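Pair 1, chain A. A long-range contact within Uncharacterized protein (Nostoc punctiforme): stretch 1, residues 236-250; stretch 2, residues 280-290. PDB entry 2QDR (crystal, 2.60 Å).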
# COMPACT_ATOMS: atom_id res chain seq x y z
N GLN A 236 4.01 26.13 18.34
CA GLN A 236 4.98 25.98 17.26
C GLN A 236 6.41 26.26 17.70
O GLN A 236 6.86 27.41 17.62
CB GLN A 236 4.58 26.90 16.10
CG GLN A 236 3.24 26.51 15.45
CD GLN A 236 2.87 27.32 14.20
OE1 GLN A 236 3.59 28.24 13.80
NE2 GLN A 236 1.74 26.99 13.59
N PRO A 237 7.16 25.24 18.19
CA PRO A 237 8.57 25.43 18.61
C PRO A 237 9.54 25.61 17.42
O PRO A 237 10.51 24.87 17.29
CB PRO A 237 8.85 24.15 19.40
CG PRO A 237 8.06 23.15 18.71
CD PRO A 237 6.74 23.86 18.48
N TYR A 238 9.31 26.62 16.59
CA TYR A 238 10.11 26.89 15.41
C TYR A 238 9.68 28.22 14.81
O TYR A 238 8.61 28.72 15.15
CB TYR A 238 9.94 25.76 14.38
CG TYR A 238 8.48 25.47 14.01
CD1 TYR A 238 7.86 26.15 12.96
CD2 TYR A 238 7.73 24.54 14.72
CE1 TYR A 238 6.54 25.89 12.63
CE2 TYR A 238 6.41 24.28 14.38
CZ TYR A 238 5.82 24.96 13.34
OH TYR A 238 4.51 24.71 13.00
N ASN A 239 10.51 28.78 13.93
CA ASN A 239 10.16 30.04 13.26
C ASN A 239 9.46 29.73 11.96
O ASN A 239 9.85 28.80 11.25
CB ASN A 239 11.39 30.89 12.97
CG ASN A 239 12.10 31.35 14.21
OD1 ASN A 239 11.49 31.87 15.14
ND2 ASN A 239 13.42 31.22 14.21
N GLU A 240 8.42 30.51 11.66
CA GLU A 240 7.61 30.37 10.44
C GLU A 240 7.11 31.73 9.97
O GLU A 240 6.81 32.61 10.79
CB GLU A 240 6.39 29.48 10.70
CG GLU A 240 5.33 29.38 9.54
CD GLU A 240 4.08 28.59 9.92
OE1 GLU A 240 4.10 27.83 10.91
OE2 GLU A 240 3.05 28.73 9.21
N GLU A 241 7.05 31.90 8.65
CA GLU A 241 6.51 33.12 8.07
C GLU A 241 5.76 32.66 6.84
O GLU A 241 6.00 31.56 6.36
CB GLU A 241 7.56 34.15 7.68
CG GLU A 241 8.50 33.79 6.54
CD GLU A 241 9.38 34.97 6.10
OE1 GLU A 241 9.57 35.95 6.85
OE2 GLU A 241 9.88 34.92 4.97
N GLY A 242 4.87 33.49 6.34
CA GLY A 242 4.13 33.14 5.15
C GLY A 242 3.34 34.28 4.56
O GLY A 242 3.15 35.30 5.22
N TYR A 243 2.90 34.09 3.32
CA TYR A 243 2.14 35.09 2.57
C TYR A 243 0.96 34.41 1.92
O TYR A 243 1.11 33.33 1.35
CB TYR A 243 3.05 35.68 1.52
CG TYR A 243 2.56 36.92 0.82
CD1 TYR A 243 1.79 36.84 -0.32
CD2 TYR A 243 2.95 38.18 1.26
CE1 TYR A 243 1.38 37.99 -0.99
CE2 TYR A 243 2.55 39.34 0.61
CZ TYR A 243 1.77 39.24 -0.52
OH TYR A 243 1.37 40.40 -1.16
N CYS A 244 -0.22 35.03 2.03
CA CYS A 244 -1.44 34.48 1.44
C CYS A 244 -1.58 34.93 -0.01
O CYS A 244 -1.68 36.13 -0.27
CB CYS A 244 -2.66 34.92 2.24
SG CYS A 244 -4.19 34.42 1.42
N LEU A 245 -1.64 33.97 -0.92
CA LEU A 245 -1.72 34.23 -2.36
C LEU A 245 -3.15 34.24 -2.89
O LEU A 245 -3.43 34.96 -3.84
CB LEU A 245 -0.88 33.18 -3.10
CG LEU A 245 0.63 33.17 -2.72
CD1 LEU A 245 1.35 31.94 -3.27
CD2 LEU A 245 1.34 34.45 -3.17
N THR A 246 -4.03 33.43 -2.30
CA THR A 246 -5.43 33.40 -2.72
C THR A 246 -6.29 32.79 -1.60
O THR A 246 -5.78 32.07 -0.74
CB THR A 246 -5.60 32.68 -4.09
OG1 THR A 246 -6.85 33.06 -4.67
CG2 THR A 246 -5.52 31.18 -3.97
N GLY A 247 -7.59 33.09 -1.62
CA GLY A 247 -8.53 32.57 -0.63
C GLY A 247 -8.35 33.21 0.72
O GLY A 247 -7.88 34.36 0.80
N TYR A 248 -8.73 32.50 1.78
CA TYR A 248 -8.58 33.01 3.14
C TYR A 248 -8.44 31.94 4.18
O TYR A 248 -8.68 30.77 3.92
CB TYR A 248 -9.80 33.86 3.58
CG TYR A 248 -11.03 33.09 4.08
CD1 TYR A 248 -12.02 32.66 3.20
CD2 TYR A 248 -11.21 32.85 5.45
CE1 TYR A 248 -13.14 31.99 3.67
CE2 TYR A 248 -12.32 32.16 5.91
CZ TYR A 248 -13.28 31.73 5.01
OH TYR A 248 -14.40 31.06 5.44
N CYS A 249 -8.09 32.38 5.38
CA CYS A 249 -8.01 31.50 6.54
C CYS A 249 -8.14 32.31 7.82
O CYS A 249 -7.33 33.19 8.09
CB CYS A 249 -6.72 30.69 6.57
SG CYS A 249 -6.73 29.57 7.99
N ASP A 250 -9.21 32.03 8.56
CA ASP A 250 -9.46 32.68 9.83
C ASP A 250 -8.55 31.99 10.81
O ASP A 250 -8.51 30.77 10.82
CB ASP A 250 -10.91 32.55 10.30
CG ASP A 250 -11.90 33.23 9.38
OD1 ASP A 250 -11.51 34.13 8.62
OD2 ASP A 250 -13.10 32.90 9.43
N LEU A 280 -4.47 29.33 -0.98
CA LEU A 280 -3.10 29.02 -1.37
C LEU A 280 -2.20 29.94 -0.56
O LEU A 280 -2.46 31.14 -0.48
CB LEU A 280 -2.85 29.24 -2.86
CG LEU A 280 -1.46 28.93 -3.42
CD1 LEU A 280 -1.04 27.51 -3.15
CD2 LEU A 280 -1.43 29.23 -4.93
N PHE A 281 -1.14 29.38 0.02
CA PHE A 281 -0.23 30.11 0.88
C PHE A 281 1.24 29.80 0.68
O PHE A 281 1.60 28.64 0.61
CB PHE A 281 -0.53 29.72 2.33
CG PHE A 281 -1.97 29.92 2.75
CD1 PHE A 281 -2.90 28.90 2.60
CD2 PHE A 281 -2.38 31.13 3.30
CE1 PHE A 281 -4.22 29.09 2.97
CE2 PHE A 281 -3.69 31.31 3.68
CZ PHE A 281 -4.61 30.29 3.51
N PHE A 282 2.08 30.83 0.59
CA PHE A 282 3.53 30.67 0.47
C PHE A 282 3.99 30.58 1.91
O PHE A 282 3.69 31.47 2.70
CB PHE A 282 4.18 31.86 -0.21
CG PHE A 282 5.69 31.80 -0.27
CD1 PHE A 282 6.34 31.20 -1.33
CD2 PHE A 282 6.46 32.39 0.74
CE1 PHE A 282 7.74 31.17 -1.39
CE2 PHE A 282 7.86 32.37 0.68
CZ PHE A 282 8.50 31.75 -0.39
N VAL A 283 4.69 29.50 2.27
CA VAL A 283 5.15 29.30 3.65
C VAL A 283 6.63 28.99 3.68
O VAL A 283 7.15 28.35 2.77
CB VAL A 283 4.40 28.12 4.31
CG1 VAL A 283 4.77 28.00 5.80
CG2 VAL A 283 2.91 28.31 4.15
N ARG A 284 7.29 29.42 4.76
CA ARG A 284 8.70 29.19 4.94
C ARG A 284 8.95 28.89 6.43
O ARG A 284 8.56 29.68 7.29
CB ARG A 284 9.44 30.40 4.37
CG ARG A 284 10.89 30.18 4.16
CD ARG A 284 11.49 31.10 3.10
NE ARG A 284 11.59 32.51 3.45
CZ ARG A 284 12.68 33.14 3.89
NH1 ARG A 284 13.84 32.51 4.06
NH2 ARG A 284 12.63 34.43 4.15
N VAL A 285 9.54 27.72 6.73
CA VAL A 285 9.79 27.22 8.11
C VAL A 285 11.23 26.76 8.28
O VAL A 285 11.72 26.01 7.44
CB VAL A 285 8.81 26.05 8.44
CG1 VAL A 285 9.07 25.44 9.81
CG2 VAL A 285 7.37 26.51 8.37
N ASP A 286 11.88 27.12 9.39
CA ASP A 286 13.31 26.78 9.64
C ASP A 286 13.55 25.53 10.51
O ASP A 286 14.59 25.43 11.17
CB ASP A 286 14.07 28.00 10.22
CG ASP A 286 13.73 28.32 11.69
OD1 ASP A 286 12.75 27.81 12.26
OD2 ASP A 286 14.50 29.11 12.28
N ARG A 287 12.63 24.57 10.49
CA ARG A 287 12.77 23.34 11.27
C ARG A 287 12.04 22.19 10.61
O ARG A 287 11.04 22.41 9.94
CB ARG A 287 12.22 23.54 12.69
CG ARG A 287 12.38 22.31 13.57
CD ARG A 287 12.05 22.55 15.01
NE ARG A 287 12.43 21.38 15.79
CZ ARG A 287 12.50 21.30 17.12
NH1 ARG A 287 12.23 22.35 17.90
NH2 ARG A 287 12.88 20.16 17.68
N ASP A 288 12.56 20.98 10.80
CA ASP A 288 11.97 19.77 10.27
C ASP A 288 10.78 19.41 11.14
O ASP A 288 10.97 19.02 12.30
CB ASP A 288 13.00 18.64 10.27
CG ASP A 288 12.47 17.33 9.68
OD1 ASP A 288 11.36 17.27 9.12
OD2 ASP A 288 13.19 16.32 9.79
N LEU A 289 9.57 19.48 10.58
CA LEU A 289 8.35 19.16 11.34
C LEU A 289 7.90 17.69 11.24
O LEU A 289 6.77 17.39 11.62
CB LEU A 289 7.21 20.10 10.92
CG LEU A 289 7.53 21.60 10.89
CD1 LEU A 289 6.24 22.39 10.64
CD2 LEU A 289 8.18 22.08 12.17
N SER A 290 8.75 16.80 10.75
CA SER A 290 8.42 15.37 10.64
C SER A 290 8.62 14.66 11.98
O SER A 290 8.00 13.63 12.25
CB SER A 290 9.28 14.70 9.59
OG SER A 290 10.65 14.77 9.97

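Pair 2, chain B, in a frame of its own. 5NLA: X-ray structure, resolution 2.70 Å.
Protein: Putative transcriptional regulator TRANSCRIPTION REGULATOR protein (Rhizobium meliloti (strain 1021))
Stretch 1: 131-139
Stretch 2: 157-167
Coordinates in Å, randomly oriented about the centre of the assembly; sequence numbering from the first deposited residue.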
# COMPACT_ATOMS: atom_id res chain seq x y z
N SER B 131 -17.38 0.74 7.55
CA SER B 131 -18.54 1.28 6.84
C SER B 131 -18.11 1.93 5.53
O SER B 131 -16.97 2.31 5.38
CB SER B 131 -19.23 2.32 7.71
OG SER B 131 -18.36 3.41 7.94
N GLY B 132 -19.06 2.08 4.62
CA GLY B 132 -18.84 2.67 3.32
C GLY B 132 -18.64 1.61 2.25
O GLY B 132 -18.67 0.41 2.52
N ARG B 133 -18.39 2.07 1.04
CA ARG B 133 -18.32 1.25 -0.14
C ARG B 133 -17.37 1.97 -1.06
O ARG B 133 -17.44 3.19 -1.17
CB ARG B 133 -19.69 1.11 -0.82
CG ARG B 133 -20.63 0.23 -0.03
CD ARG B 133 -21.90 -0.19 -0.78
NE ARG B 133 -22.52 -1.34 -0.10
CZ ARG B 133 -22.08 -2.60 -0.17
NH1 ARG B 133 -21.02 -2.93 -0.92
NH2 ARG B 133 -22.71 -3.56 0.49
N SER B 134 -16.46 1.23 -1.69
CA SER B 134 -15.65 1.79 -2.75
C SER B 134 -15.95 1.04 -4.03
O SER B 134 -16.51 -0.03 -3.99
CB SER B 134 -14.18 1.76 -2.40
OG SER B 134 -13.68 0.43 -2.43
N TRP B 135 -15.63 1.65 -5.15
CA TRP B 135 -15.72 1.03 -6.45
C TRP B 135 -14.42 1.37 -7.13
O TRP B 135 -14.08 2.55 -7.22
CB TRP B 135 -16.88 1.61 -7.24
CG TRP B 135 -18.24 1.26 -6.69
CD1 TRP B 135 -19.03 0.23 -7.09
CD2 TRP B 135 -18.95 1.93 -5.64
NE1 TRP B 135 -20.19 0.22 -6.37
CE2 TRP B 135 -20.17 1.25 -5.47
CE3 TRP B 135 -18.67 3.04 -4.83
CZ2 TRP B 135 -21.13 1.64 -4.51
CZ3 TRP B 135 -19.62 3.43 -3.88
CH2 TRP B 135 -20.84 2.73 -3.74
N THR B 136 -13.67 0.35 -7.55
CA THR B 136 -12.33 0.59 -8.08
C THR B 136 -12.04 -0.09 -9.41
O THR B 136 -12.12 -1.32 -9.54
CB THR B 136 -11.24 0.20 -7.06
OG1 THR B 136 -11.68 0.54 -5.74
CG2 THR B 136 -9.93 0.93 -7.38
N GLU B 137 -11.70 0.74 -10.39
CA GLU B 137 -11.29 0.30 -11.70
C GLU B 137 -9.78 0.07 -11.74
O GLU B 137 -9.00 0.88 -11.22
CB GLU B 137 -11.66 1.35 -12.73
CG GLU B 137 -11.67 0.81 -14.14
CD GLU B 137 -10.99 1.75 -15.10
OE1 GLU B 137 -11.57 2.82 -15.39
OE2 GLU B 137 -9.85 1.42 -15.55
N ALA B 138 -9.38 -1.03 -12.37
CA ALA B 138 -7.97 -1.31 -12.65
C ALA B 138 -7.94 -2.36 -13.72
O ALA B 138 -8.61 -3.39 -13.59
CB ALA B 138 -7.26 -1.82 -11.41
N ASP B 139 -7.18 -2.10 -14.78
CA ASP B 139 -7.05 -3.03 -15.89
C ASP B 139 -8.44 -3.35 -16.44
O ASP B 139 -8.79 -4.51 -16.60
CB ASP B 139 -6.28 -4.29 -15.42
CG ASP B 139 -5.79 -5.16 -16.57
OD1 ASP B 139 -6.06 -4.86 -17.75
OD2 ASP B 139 -5.14 -6.19 -16.27
N TYR B 157 0.57 -0.95 -9.48
CA TYR B 157 -0.35 -0.89 -10.62
C TYR B 157 -1.30 0.29 -10.44
O TYR B 157 -1.75 0.55 -9.32
CB TYR B 157 -1.19 -2.16 -10.75
CG TYR B 157 -0.51 -3.31 -11.41
CD1 TYR B 157 -0.10 -3.23 -12.74
CD2 TYR B 157 -0.31 -4.52 -10.72
CE1 TYR B 157 0.53 -4.31 -13.35
CE2 TYR B 157 0.30 -5.61 -11.33
CZ TYR B 157 0.72 -5.50 -12.65
OH TYR B 157 1.33 -6.58 -13.27
N PRO B 158 -1.62 0.98 -11.54
CA PRO B 158 -2.57 2.08 -11.46
C PRO B 158 -3.99 1.63 -11.17
O PRO B 158 -4.35 0.48 -11.43
CB PRO B 158 -2.48 2.75 -12.83
CG PRO B 158 -1.94 1.71 -13.74
CD PRO B 158 -1.15 0.74 -12.92
N TYR B 159 -4.76 2.55 -10.58
CA TYR B 159 -6.18 2.36 -10.34
C TYR B 159 -6.93 3.70 -10.21
O TYR B 159 -6.37 4.70 -9.76
CB TYR B 159 -6.40 1.48 -9.12
CG TYR B 159 -5.87 2.03 -7.80
CD1 TYR B 159 -6.69 2.80 -6.95
CD2 TYR B 159 -4.60 1.75 -7.39
CE1 TYR B 159 -6.22 3.28 -5.74
CE2 TYR B 159 -4.12 2.23 -6.17
CZ TYR B 159 -4.93 2.99 -5.35
OH TYR B 159 -4.41 3.45 -4.16
N ARG B 160 -8.18 3.68 -10.65
CA ARG B 160 -9.15 4.78 -10.54
C ARG B 160 -10.28 4.27 -9.66
O ARG B 160 -10.67 3.10 -9.76
CB ARG B 160 -9.75 5.13 -11.93
CG ARG B 160 -8.94 6.10 -12.77
CD ARG B 160 -8.92 5.77 -14.27
NE ARG B 160 -8.54 4.38 -14.59
CZ ARG B 160 -7.33 3.81 -14.41
NH1 ARG B 160 -6.29 4.49 -13.91
NH2 ARG B 160 -7.17 2.53 -14.74
N GLY B 161 -10.85 5.13 -8.83
CA GLY B 161 -12.11 4.79 -8.20
C GLY B 161 -12.82 5.89 -7.45
O GLY B 161 -12.43 7.05 -7.49
N ARG B 162 -13.88 5.49 -6.78
CA ARG B 162 -14.67 6.37 -5.94
C ARG B 162 -15.01 5.62 -4.67
O ARG B 162 -15.23 4.40 -4.69
CB ARG B 162 -15.98 6.75 -6.62
CG ARG B 162 -15.87 7.33 -8.02
CD ARG B 162 -17.21 7.79 -8.61
NE ARG B 162 -18.36 7.11 -8.02
CZ ARG B 162 -19.03 7.50 -6.92
NH1 ARG B 162 -18.70 8.61 -6.23
NH2 ARG B 162 -20.05 6.77 -6.49
N MET B 163 -15.05 6.34 -3.55
CA MET B 163 -15.71 5.80 -2.38
C MET B 163 -16.75 6.76 -1.83
O MET B 163 -16.68 7.98 -1.96
CB MET B 163 -14.74 5.34 -1.28
CG MET B 163 -13.81 6.40 -0.72
SD MET B 163 -12.74 5.72 0.56
CE MET B 163 -11.51 5.10 -0.56
N THR B 164 -17.73 6.15 -1.22
CA THR B 164 -18.72 6.83 -0.44
C THR B 164 -17.94 7.30 0.82
O THR B 164 -16.71 7.08 0.91
CB THR B 164 -19.89 5.83 -0.20
OG1 THR B 164 -21.13 6.52 -0.22
CG2 THR B 164 -19.75 5.06 1.07
N ASP B 165 -18.61 7.97 1.77
CA ASP B 165 -17.99 8.23 3.06
C ASP B 165 -17.72 6.89 3.72
O ASP B 165 -18.48 5.95 3.54
CB ASP B 165 -18.85 9.14 3.94
CG ASP B 165 -20.11 8.45 4.49
OD1 ASP B 165 -20.68 7.53 3.87
OD2 ASP B 165 -20.55 8.87 5.57
N ALA B 166 -16.61 6.76 4.43
CA ALA B 166 -16.19 5.45 4.89
C ALA B 166 -15.24 5.53 6.04
O ALA B 166 -14.61 6.56 6.26
CB ALA B 166 -15.55 4.67 3.74
N ALA B 167 -15.17 4.43 6.78
CA ALA B 167 -14.17 4.20 7.81
C ALA B 167 -13.49 2.91 7.43
O ALA B 167 -14.14 1.89 7.26
CB ALA B 167 -14.82 4.05 9.18

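Both pairs are built on two antiparallel strands. In pair 1, strand 240-245 runs beside strand 280-285 at an angle of 165°, and in pair 2, strand 134-138 runs beside strand 159-163 at 167°; the axes approach to 4.6 and 4.5 Å. Fourteen central residues superpose with an RMSD of 0.8 Å, which places E241(A) on W135(B), Y243(A) on E137(B), F282(A) on R160(B) and R284(A) on R162(B).

The backbone ladder is the same at these positions. E241(A) N donates to R284(A) O at 3.0 Å and R284(A) N returns a bond to E241(A) O at 3.0 Å; at the matching rung, W135(B) N reaches R162(B) O at 2.8 Å and R162(B) N reaches W135(B) O at 3.0 Å. One rung further, Y243(A) and F282(A) exchange two bonds, as do E137(B) and R160(B).

On the face carrying these four side chains, each pair places one salt bridge, but on different rungs. In pair 1 the carboxylate of E241(A) lies at the edge of the R284(A) guanidinium, with OE2 2.9 Å from R284(A) NH2, while the next rung is apolar, Y243(A) CB lying 4.3 Å from F282(A) CB. Pair 2 reverses the order: R160(B) NH2 donates to E137(B) OE2 at 3.0 Å, and the rung matching E241(A) and R284(A) brings W135(B) CZ3 within 4.3 Å of R162(B) NH2.

Between these rungs both strands come close, with a glycine on opposite strands. G242(A) faces V283(A) with their CA atoms 4.2 Å apart, and T136(B) faces G161(B) at the same CA-CA separation. A CB on G242(A) would clash with F282(A) O, and one on G161(B) with W135(B) O, so in each case the missing side chain makes room for the partner strand's backbone.

The polar closure beyond the strands also differs. N239(A) matches R133(B), and D286(A) matches T164(B). D286(A) N donates to N239(A) O at 3.2 Å, as T164(B) N does to R133(B) O at 3.0 Å, but the aspartate also accepts from N239(A) N through OD1 at 3.0 Å and from N239(A) ND2 through OD2 at 3.1 Å. At the next position, Y238(A) fills space with its ring, which packs against V285(A) CG1 at 3.4 Å from its CD1 and receives L289(A) CD2 over one face. Its match, G132(B), has no side chain; its CA approaches T164(B) CG2 at 3.4 Å and D165(B) O at 3.3 Å, and a CB would clash with D165(B) O and A166(B) CB.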